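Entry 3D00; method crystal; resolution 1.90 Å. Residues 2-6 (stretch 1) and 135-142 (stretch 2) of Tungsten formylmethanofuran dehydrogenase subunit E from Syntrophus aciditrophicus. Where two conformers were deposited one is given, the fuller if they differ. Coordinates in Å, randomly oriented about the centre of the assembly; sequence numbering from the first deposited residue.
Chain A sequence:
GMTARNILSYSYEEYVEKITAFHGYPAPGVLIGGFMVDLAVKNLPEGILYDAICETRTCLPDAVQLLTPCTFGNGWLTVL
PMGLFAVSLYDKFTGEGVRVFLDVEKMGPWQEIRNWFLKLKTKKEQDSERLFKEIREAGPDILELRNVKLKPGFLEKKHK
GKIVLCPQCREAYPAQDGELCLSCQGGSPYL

Stretch 1 2-6: MTARN
Stretch 2 135-142: IREAGPDI

Residues 2-6 form an extended segment without regular secondary structure, with phi/psi of -65/132° at Thr3, -72/121° at Ala4, -146/71° at Arg5 and -59/143° at Asn6. They pass the C-terminal end of a helix that enters the second stretch and includes residues 135-138. Helical values persist through Ala138 (-64/-43°), and Gly139 then turns to 54/-133°, a positive phi that favours glycine. Gly139 N still donates to Ile135 O (3.1 Å), and Asp141 N reaches back to Ala138 O (2.9 Å), while Pro140 (-80/0°) and Asp141 (-61/-22°) continue the turn. The segments run in register in the same sequence direction, with CA-CA distances of 6.3 Å for Thr3-Glu137 and 7.0 Å for Arg5-Gly139.

Two arginines, one from each stretch, dominate the contact by donating to main-chain carbonyls. Arg136 is extended (chi1-chi3 all t, chi4 147°); its CB points sideways, but its end comes nearer, and Thr3 O accepts from both Arg136 NE (2.9 Å) and Arg136 NH2 (3.0 Å). Met2, a selenomethionine with chi1 t, chi2 p and chi3 p, lies over one face of this guanidinium, its CG 3.7 Å from Arg136 CZ.

The CA-to-CB bond of Arg5 points toward the second stretch, with chi1 m, chi2 -134°, chi3 t and chi4 -80°. Carbonyls left free by the ending helix meet its guanidinium edge: Arg5 NH2 donates to Glu137 O (3.2 Å, 160°), and Arg5 NE makes a weak, strongly bent bond to Arg136 O (2.7 Å, 121°), an atom whose position is less certain. Gly139 CA, 3.6 Å from Arg5 NE, and Pro140 CD, 3.8 Å from Arg5 NH1, cover one face. An ideal CB on Gly139 would fall 2.5 Å from Arg5 CZ, a clash. Asp141 (chi1 m) connects through a water that accepts from Arg5 NH2 (3.0 Å) and donates to Asp141 OD1 (2.8 Å).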

# COMPACT_ATOMS: atom_id res chain seq x y z
N MSE A 2 8.14 -32.59 -5.10
CA MSE A 2 7.78 -31.18 -4.70
C MSE A 2 8.61 -30.13 -5.48
O MSE A 2 9.78 -29.90 -5.15
CB MSE A 2 7.98 -31.00 -3.18
CG MSE A 2 7.27 -29.78 -2.59
SE MSE A 2 5.35 -29.77 -3.02
CE MSE A 2 4.89 -31.55 -2.36
N THR A 3 8.01 -29.46 -6.48
CA THR A 3 8.81 -28.69 -7.48
C THR A 3 9.58 -27.50 -6.90
O THR A 3 9.00 -26.70 -6.17
CB THR A 3 7.95 -28.14 -8.67
OG1 THR A 3 7.07 -29.16 -9.18
CG2 THR A 3 8.87 -27.62 -9.81
N ALA A 4 10.88 -27.39 -7.25
CA ALA A 4 11.75 -26.30 -6.76
C ALA A 4 11.32 -25.03 -7.44
O ALA A 4 11.35 -24.96 -8.68
CB ALA A 4 13.20 -26.57 -7.07
N ARG A 5 10.93 -24.04 -6.65
CA ARG A 5 10.36 -22.83 -7.18
C ARG A 5 10.74 -21.64 -6.36
O ARG A 5 9.88 -21.03 -5.69
CB ARG A 5 8.85 -22.97 -7.26
CG ARG A 5 8.43 -23.95 -8.32
CD ARG A 5 7.35 -23.38 -9.11
NE ARG A 5 7.02 -24.17 -10.28
CZ ARG A 5 7.70 -24.15 -11.42
NH1 ARG A 5 8.81 -23.43 -11.55
NH2 ARG A 5 7.26 -24.87 -12.42
N ASN A 6 12.01 -21.26 -6.44
CA ASN A 6 12.47 -19.99 -5.87
C ASN A 6 11.79 -18.69 -6.40
O ASN A 6 11.42 -18.56 -7.58
CB ASN A 6 13.99 -19.92 -5.97
CG ASN A 6 14.65 -21.07 -5.24
OD1 ASN A 6 13.97 -22.01 -4.84
ND2 ASN A 6 15.96 -21.00 -5.06
N ILE A 135 -0.80 -23.94 -7.85
CA ILE A 135 -0.07 -22.69 -7.99
C ILE A 135 1.43 -22.97 -8.00
O ILE A 135 2.15 -22.47 -8.84
CB ILE A 135 -0.40 -21.70 -6.85
CG1 ILE A 135 -1.84 -21.20 -6.96
CG2 ILE A 135 0.55 -20.49 -6.85
CD1 ILE A 135 -2.31 -20.51 -5.68
N ARG A 136 1.88 -23.80 -7.09
CA ARG A 136 3.29 -24.08 -7.00
C ARG A 136 3.75 -24.85 -8.21
O ARG A 136 4.78 -24.51 -8.74
CB ARG A 136 3.64 -24.84 -5.74
CG ARG A 136 5.12 -25.06 -5.62
CD ARG A 136 5.47 -25.81 -4.38
NE ARG A 136 6.90 -26.05 -4.33
CZ ARG A 136 7.60 -26.11 -3.20
NH1 ARG A 136 7.00 -25.90 -2.02
NH2 ARG A 136 8.91 -26.34 -3.24
N GLU A 137 3.00 -25.87 -8.65
CA GLU A 137 3.36 -26.65 -9.86
C GLU A 137 3.38 -25.81 -11.14
O GLU A 137 4.28 -25.95 -11.97
CB GLU A 137 2.41 -27.84 -10.06
N ALA A 138 2.38 -24.96 -11.31
CA ALA A 138 2.28 -24.11 -12.48
C ALA A 138 3.46 -23.12 -12.55
O ALA A 138 4.04 -22.92 -13.63
CB ALA A 138 0.92 -23.38 -12.49
N GLY A 139 3.81 -22.50 -11.41
CA GLY A 139 4.87 -21.50 -11.34
C GLY A 139 4.61 -20.41 -12.34
O GLY A 139 3.48 -19.92 -12.48
N PRO A 140 5.63 -20.03 -13.10
CA PRO A 140 5.38 -18.97 -14.09
C PRO A 140 4.71 -19.43 -15.40
O PRO A 140 4.49 -18.62 -16.26
CB PRO A 140 6.80 -18.48 -14.40
CG PRO A 140 7.60 -19.75 -14.33
CD PRO A 140 7.02 -20.49 -13.13
N ASP A 141 4.38 -20.72 -15.56
CA ASP A 141 3.77 -21.23 -16.81
C ASP A 141 2.41 -20.60 -17.17
O ASP A 141 1.99 -20.58 -18.33
CB ASP A 141 3.65 -22.76 -16.78
CG ASP A 141 4.99 -23.49 -16.52
OD1 ASP A 141 6.06 -22.87 -16.62
OD2 ASP A 141 4.97 -24.70 -16.22
N ILE A 142 1.71 -20.07 -16.17
CA ILE A 142 0.43 -19.42 -16.41
C ILE A 142 0.55 -17.90 -16.64
O ILE A 142 -0.46 -17.20 -16.75
CB ILE A 142 -0.52 -19.71 -15.26
CG1 ILE A 142 0.11 -19.32 -13.92
CG2 ILE A 142 -0.87 -21.20 -15.28
CD1 ILE A 142 -0.91 -19.12 -12.79
O HOH W 1 8.05 -24.34 -15.22